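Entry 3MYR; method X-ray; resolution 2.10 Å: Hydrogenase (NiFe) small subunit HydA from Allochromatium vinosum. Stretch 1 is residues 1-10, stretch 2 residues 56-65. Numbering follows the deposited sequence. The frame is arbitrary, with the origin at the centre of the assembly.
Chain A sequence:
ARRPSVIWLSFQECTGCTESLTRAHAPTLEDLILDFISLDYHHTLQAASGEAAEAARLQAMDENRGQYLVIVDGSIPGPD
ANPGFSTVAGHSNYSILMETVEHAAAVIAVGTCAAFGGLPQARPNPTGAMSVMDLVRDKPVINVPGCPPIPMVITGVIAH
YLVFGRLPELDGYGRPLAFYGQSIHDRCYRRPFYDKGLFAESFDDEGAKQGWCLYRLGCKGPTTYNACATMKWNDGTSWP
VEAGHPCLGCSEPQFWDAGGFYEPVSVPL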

ATOM      1  N   ALA A   1     -25.081  -0.531  21.034  1.00 43.43           N
ATOM      2  CA  ALA A   1     -24.014  -0.389  22.103  1.00 46.97           C
ATOM      3  C   ALA A   1     -23.892  -1.566  23.152  1.00 48.20           C
ATOM      4  O   ALA A   1     -24.896  -2.149  23.580  1.00 47.64           O
ATOM      5  CB  ALA A   1     -24.083   1.000  22.822  1.00 48.47           C
ATOM      6  N   ARG A   2     -22.642  -1.885  23.500  1.00 44.79           N
ATOM      7  CA  ARG A   2     -22.196  -2.960  24.427  1.00 44.66           C
ATOM      8  C   ARG A   2     -20.705  -3.310  24.185  1.00 40.28           C
ATOM      9  O   ARG A   2     -20.009  -3.478  25.150  1.00 41.62           O
ATOM     10  CB  ARG A   2     -23.030  -4.222  24.426  1.00 45.18           C
ATOM     11  CG  ARG A   2     -22.205  -5.466  24.665  1.00 49.35           C
ATOM     12  CD  ARG A   2     -22.232  -5.822  26.134  1.00 60.59           C
ATOM     13  NE  ARG A   2     -22.673  -7.212  26.262  1.00 69.35           N
ATOM     14  CZ  ARG A   2     -23.855  -7.677  25.828  1.00 73.40           C
ATOM     15  NH1 ARG A   2     -24.749  -6.865  25.250  1.00 72.93           N
ATOM     16  NH2 ARG A   2     -24.150  -8.970  25.960  1.00 75.86           N
ATOM     17  N   ARG A   3     -20.220  -3.420  22.943  1.00 35.30           N
ATOM     18  CA  ARG A   3     -18.753  -3.206  22.674  1.00 31.90           C
ATOM     19  C   ARG A   3     -18.517  -1.716  22.341  1.00 30.67           C
ATOM     20  O   ARG A   3     -19.296  -1.119  21.641  1.00 28.26           O
ATOM     21  CB  ARG A   3     -18.186  -4.108  21.554  1.00 30.51           C
ATOM     22  CG  ARG A   3     -18.057  -5.639  21.906  1.00 26.82           C
ATOM     23  CD  ARG A   3     -17.722  -6.426  20.602  1.00 23.45           C
ATOM     24  NE  ARG A   3     -18.966  -6.756  19.848  1.00 24.45           N
ATOM     25  CZ  ARG A   3     -19.234  -6.334  18.599  1.00 27.91           C
ATOM     26  NH1 ARG A   3     -18.381  -5.537  17.980  1.00 25.23           N
ATOM     27  NH2 ARG A   3     -20.392  -6.635  17.985  1.00 26.00           N
ATOM     28  N   PRO A   4     -17.489  -1.097  22.947  1.00 29.70           N
ATOM     29  CA  PRO A   4     -17.344   0.343  22.808  1.00 29.27           C
ATOM     30  C   PRO A   4     -17.060   0.715  21.345  1.00 27.02           C
ATOM     31  O   PRO A   4     -16.293   0.030  20.651  1.00 24.09           O
ATOM     32  CB  PRO A   4     -16.130   0.676  23.698  1.00 29.73           C
ATOM     33  CG  PRO A   4     -15.515  -0.615  24.022  1.00 32.73           C
ATOM     34  CD  PRO A   4     -16.590  -1.656  23.970  1.00 30.22           C
ATOM     35  N   SER A   5     -17.669   1.790  20.906  1.00 25.40           N
ATOM     36  CA  SER A   5     -17.581   2.215  19.518  1.00 25.09           C
ATOM     37  C   SER A   5     -16.268   2.920  19.140  1.00 25.90           C
ATOM     38  O   SER A   5     -15.738   3.752  19.919  1.00 23.82           O
ATOM     39  CB  SER A   5     -18.739   3.118  19.216  1.00 25.43           C
ATOM     40  OG  SER A   5     -18.640   3.633  17.891  1.00 29.23           O
ATOM     41  N   VAL A   6     -15.734   2.543  17.962  1.00 25.22           N
ATOM     42  CA  VAL A   6     -14.492   3.116  17.442  1.00 22.88           C
ATOM     43  C   VAL A   6     -14.676   3.615  16.002  1.00 22.49           C
ATOM     44  O   VAL A   6     -15.211   2.899  15.143  1.00 22.57           O
ATOM     45  CB  VAL A   6     -13.356   2.111  17.512  1.00 22.26           C
ATOM     46  CG1 VAL A   6     -12.104   2.727  16.829  1.00 23.39           C
ATOM     47  CG2 VAL A   6     -13.072   1.721  19.013  1.00 22.61           C
ATOM     48  N   ILE A   7     -14.368   4.884  15.761  1.00 20.34           N
ATOM     49  CA  ILE A   7     -14.460   5.448  14.449  1.00 18.34           C
ATOM     50  C   ILE A   7     -13.036   5.787  13.978  1.00 22.30           C
ATOM     51  O   ILE A   7     -12.306   6.518  14.681  1.00 21.35           O
ATOM     52  CB  ILE A   7     -15.271   6.728  14.445  1.00 19.92           C
ATOM     53  CG1 ILE A   7     -16.764   6.360  14.722  1.00 25.12           C
ATOM     54  CG2 ILE A   7     -15.237   7.363  12.978  1.00 15.51           C
ATOM     55  CD1 ILE A   7     -17.658   7.617  14.928  1.00 25.92           C
ATOM     56  N   TRP A   8     -12.644   5.223  12.825  1.00 21.85           N
ATOM     57  CA  TRP A   8     -11.303   5.371  12.286  1.00 21.25           C
ATOM     58  C   TRP A   8     -11.377   6.382  11.138  1.00 21.50           C
ATOM     59  O   TRP A   8     -12.046   6.113  10.112  1.00 22.44           O
ATOM     60  CB  TRP A   8     -10.760   4.016  11.803  1.00 19.25           C
ATOM     61  CG  TRP A   8      -9.296   4.118  11.464  1.00 22.00           C
ATOM     62  CD1 TRP A   8      -8.741   4.794  10.384  1.00 25.85           C
ATOM     63  CD2 TRP A   8      -8.193   3.538  12.174  1.00 24.42           C
ATOM     64  NE1 TRP A   8      -7.378   4.594  10.352  1.00 24.98           N
ATOM     65  CE2 TRP A   8      -7.016   3.856  11.452  1.00 22.72           C
ATOM     66  CE3 TRP A   8      -8.085   2.701  13.318  1.00 23.49           C
ATOM     67  CZ2 TRP A   8      -5.752   3.378  11.834  1.00 20.91           C
ATOM     68  CZ3 TRP A   8      -6.833   2.321  13.733  1.00 20.99           C
ATOM     69  CH2 TRP A   8      -5.680   2.636  12.966  1.00 23.83           C
ATOM     70  N   LEU A   9     -10.754   7.557  11.303  1.00 19.47           N
ATOM     71  CA  LEU A   9     -10.755   8.569  10.212  1.00 19.36           C
ATOM     72  C   LEU A   9      -9.438   8.506   9.507  1.00 20.24           C
ATOM     73  O   LEU A   9      -8.358   8.557  10.164  1.00 20.87           O
ATOM     74  CB  LEU A   9     -10.945   9.986  10.786  1.00 19.51           C
ATOM     75  CG  LEU A   9     -12.230  10.204  11.629  1.00 22.23           C
ATOM     76  CD1 LEU A   9     -12.277  11.613  12.243  1.00 18.38           C
ATOM     77  CD2 LEU A   9     -13.377   9.937  10.668  1.00 19.49           C
ATOM     78  N   SER A  10      -9.470   8.430   8.179  1.00 20.02           N
ATOM     79  CA  SER A  10      -8.224   8.366   7.377  1.00 21.73           C
ATOM     80  C   SER A  10      -8.111   9.644   6.557  1.00 20.62           C
ATOM     81  O   SER A  10      -8.985   9.910   5.730  1.00 20.60           O
ATOM     82  CB  SER A  10      -8.313   7.147   6.415  1.00 22.08           C
ATOM     83  OG  SER A  10      -8.413   5.987   7.199  1.00 30.16           O
ATOM     84  N   ALA A  56     -23.004   4.966   8.301  1.00 27.64           N
ATOM     85  CA  ALA A  56     -22.581   4.167   9.433  1.00 28.17           C
ATOM     86  C   ALA A  56     -21.763   5.027  10.399  1.00 29.31           C
ATOM     87  O   ALA A  56     -21.882   4.869  11.639  1.00 30.10           O
ATOM     88  CB  ALA A  56     -21.755   2.919   8.962  1.00 27.96           C
ATOM     89  N   ARG A  57     -20.917   5.925   9.873  1.00 25.84           N
ATOM     90  CA  ARG A  57     -20.160   6.782  10.782  1.00 27.33           C
ATOM     91  C   ARG A  57     -21.145   7.690  11.573  1.00 28.12           C
ATOM     92  O   ARG A  57     -21.022   7.835  12.798  1.00 27.02           O
ATOM     93  CB  ARG A  57     -19.089   7.615  10.051  1.00 28.04           C
ATOM     94  CG  ARG A  57     -18.533   8.743  10.867  1.00 30.15           C
ATOM     95  CD  ARG A  57     -17.461   9.553  10.112  1.00 34.27           C
ATOM     96  NE  ARG A  57     -17.972  10.325   8.994  1.00 33.36           N
ATOM     97  CZ  ARG A  57     -18.513  11.535   9.102  1.00 37.37           C
ATOM     98  NH1 ARG A  57     -19.007  12.111   8.015  1.00 35.66           N
ATOM     99  NH2 ARG A  57     -18.593  12.168  10.281  1.00 33.63           N
ATOM    100  N   LEU A  58     -22.109   8.293  10.876  1.00 27.88           N
ATOM    101  CA  LEU A  58     -23.047   9.214  11.539  1.00 30.22           C
ATOM    102  C   LEU A  58     -23.924   8.495  12.578  1.00 30.54           C
ATOM    103  O   LEU A  58     -24.225   9.034  13.636  1.00 30.09           O
ATOM    104  CB  LEU A  58     -23.920   9.986  10.504  1.00 30.63           C
ATOM    105  CG  LEU A  58     -23.089  10.830   9.500  1.00 31.92           C
ATOM    106  CD1 LEU A  58     -24.049  11.361   8.404  1.00 37.96           C
ATOM    107  CD2 LEU A  58     -22.417  11.993  10.207  1.00 35.41           C
ATOM    108  N   GLN A  59     -24.334   7.272  12.277  1.00 30.52           N
ATOM    109  CA  GLN A  59     -25.147   6.532  13.230  1.00 32.61           C
ATOM    110  C   GLN A  59     -24.302   6.113  14.466  1.00 32.24           C
ATOM    111  O   GLN A  59     -24.735   6.203  15.611  1.00 31.74           O
ATOM    112  CB  GLN A  59     -25.752   5.320  12.546  1.00 33.26           C
ATOM    113  CG  GLN A  59     -26.734   4.520  13.451  1.00 42.63           C
ATOM    114  CD  GLN A  59     -27.122   3.149  12.868  1.00 51.94           C
ATOM    115  OE1 GLN A  59     -26.891   2.873  11.686  1.00 52.92           O
ATOM    116  NE2 GLN A  59     -27.692   2.285  13.707  1.00 53.56           N
ATOM    117  N   ALA A  60     -23.059   5.728  14.245  1.00 30.62           N
ATOM    118  CA  ALA A  60     -22.151   5.553  15.374  1.00 30.91           C
ATOM    119  C   ALA A  60     -22.038   6.799  16.224  1.00 30.12           C
ATOM    120  O   ALA A  60     -22.058   6.693  17.431  1.00 33.47           O
ATOM    121  CB  ALA A  60     -20.738   5.060  14.911  1.00 28.97           C
ATOM    122  N   MET A  61     -21.862   7.964  15.625  1.00 29.07           N
ATOM    123  CA  MET A  61     -21.716   9.171  16.404  1.00 31.48           C
ATOM    124  C   MET A  61     -23.030   9.471  17.186  1.00 33.52           C
ATOM    125  O   MET A  61     -22.970   9.878  18.341  1.00 33.57           O
ATOM    126  CB  MET A  61     -21.369  10.368  15.525  1.00 32.93           C
ATOM    127  CG  MET A  61     -19.919  10.301  14.908  1.00 33.31           C
ATOM    128  SD  MET A  61     -19.874  11.406  13.489  1.00 33.81           S
ATOM    129  CE  MET A  61     -20.439  12.957  14.201  1.00 37.48           C
ATOM    130  N   ASP A  62     -24.181   9.219  16.554  1.00 32.26           N
ATOM    131  CA  ASP A  62     -25.505   9.453  17.170  1.00 35.03           C
ATOM    132  C   ASP A  62     -25.751   8.525  18.390  1.00 35.35           C
ATOM    133  O   ASP A  62     -26.116   8.981  19.447  1.00 35.93           O
ATOM    134  CB  ASP A  62     -26.595   9.232  16.101  1.00 34.47           C
ATOM    135  CG  ASP A  62     -28.024   9.616  16.598  1.00 45.45           C
ATOM    136  OD1 ASP A  62     -28.188  10.771  17.036  1.00 48.72           O
ATOM    137  OD2 ASP A  62     -28.989   8.784  16.530  1.00 47.83           O
ATOM    138  N   GLU A  63     -25.474   7.235  18.249  1.00 35.33           N
ATOM    139  CA  GLU A  63     -25.837   6.259  19.251  1.00 37.04           C
ATOM    140  C   GLU A  63     -24.857   6.146  20.399  1.00 36.61           C
ATOM    141  O   GLU A  63     -25.203   5.619  21.428  1.00 36.16           O
ATOM    142  CB  GLU A  63     -26.010   4.907  18.569  1.00 36.49           C
ATOM    143  CG  GLU A  63     -27.166   5.041  17.558  1.00 44.08           C
ATOM    144  CD  GLU A  63     -27.656   3.746  16.927  1.00 50.65           C
ATOM    145  OE1 GLU A  63     -28.796   3.789  16.381  1.00 60.06           O
ATOM    146  OE2 GLU A  63     -26.933   2.726  16.941  1.00 49.29           O
ATOM    147  N   ASN A  64     -23.647   6.679  20.250  1.00 34.56           N
ATOM    148  CA  ASN A  64     -22.632   6.483  21.265  1.00 32.57           C
ATOM    149  C   ASN A  64     -22.083   7.801  21.738  1.00 33.73           C
ATOM    150  O   ASN A  64     -20.916   7.895  22.165  1.00 31.93           O
ATOM    151  CB  ASN A  64     -21.515   5.667  20.650  1.00 33.43           C
ATOM    152  CG  ASN A  64     -21.970   4.281  20.273  1.00 32.88           C
ATOM    153  OD1 ASN A  64     -22.281   3.490  21.130  1.00 36.51           O
ATOM    154  ND2 ASN A  64     -22.091   4.022  18.988  1.00 32.40           N
ATOM    155  N   ARG A  65     -22.919   8.826  21.648  1.00 33.12           N
ATOM    156  CA  ARG A  65     -22.508  10.198  21.922  1.00 34.76           C
ATOM    157  C   ARG A  65     -21.831  10.277  23.266  1.00 34.07           C
ATOM    158  O   ARG A  65     -22.325   9.701  24.207  1.00 33.61           O
ATOM    159  CB  ARG A  65     -23.736  11.103  21.907  1.00 38.27           C
ATOM    160  CG  ARG A  65     -23.472  12.538  22.241  1.00 43.19           C
ATOM    161  CD  ARG A  65     -24.736  13.081  22.933  1.00 57.99           C
ATOM    162  NE  ARG A  65     -24.832  14.544  22.991  1.00 61.61           N
ATOM    163  CZ  ARG A  65     -25.083  15.328  21.940  1.00 63.50           C
ATOM    164  NH1 ARG A  65     -25.206  14.799  20.712  1.00 62.62           N
ATOM    165  NH2 ARG A  65     -25.178  16.646  22.122  1.00 60.83           N
TER

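The two stretches meet in a small packing contact between a β-strand and an α-helix, held by van der Waals contact, with an apolar cluster around Ile7 and a second patch where Asn64 packs against Ser5 and Ala1, and with no hydrogen bond or salt bridge passing between them. Strand 5-10 and helix 56-63 run in roughly opposed directions, at 140° between their N-to-C vectors, and their axes approach to 9.2 Å. Together the stretches bury 312 Å², a modest area.

The alternation of the strand decides which residues take part. Ser5 and Ile7 point their CA-to-CB bonds toward the helical stretch, whereas Val6 between them points away and makes no contact. Ile7 contributes the most buried area, 72 Å². With chi1 m and chi2 t its side chain is extended, and its tip, CD1, lies 3.5 Å from CG of Met61, 4.0 Å from CB of Ala60 and 4.0 Å from the backbone O of Arg57. A branched aliphatic chain suits this place: it fits a β-strand backbone comfortably and offers a second methyl to the helix, CG2 of Ile7 lying 4.2 Å from CG of Arg57.

On the helix, Ala60 points toward the strand, and its single methyl leaves room for the strand side chains to come close. Besides meeting Ile7, CB of Ala60 lies 3.9 Å from OG of Ser5. That hydroxyl is hydrogen-bonded elsewhere in the structure, so its burial here does not leave it unsatisfied. The CA-to-CB bonds of Met61 and Arg57 point sideways, and both side chains border the isoleucine with methylene carbons. Arg57 is buried despite its charge; its aliphatic portion serves the contact, CD lying 4.1 Å from CD2 of Leu9, while its guanidinium nitrogens NE, NH1 and NH2 find hydrogen-bonding partners outside the two stretches. Leu9 starts sideways, but the end of its side chain comes nearer, extending the apolar surface along the strand.

Asn64, the first residue to leave helical phi/psi, closes the other end of the contact, with 50 Å² covered. Its ND2 donates a hydrogen bond to O of Ala60 at 3.1 Å, and its backbone N makes a weak bond of 3.2 Å to the same oxygen. A short amide side chain is well suited here, since it can turn back to a carbonyl of the last helical turn while presenting its flank to the strand. Thus ND2 of Asn64 packs 3.5 Å from CB of Ser5, and OD1 of Asn64 lies 3.5 Å from CB of Ala1; both are contacts with carbon, not hydrogen bonds.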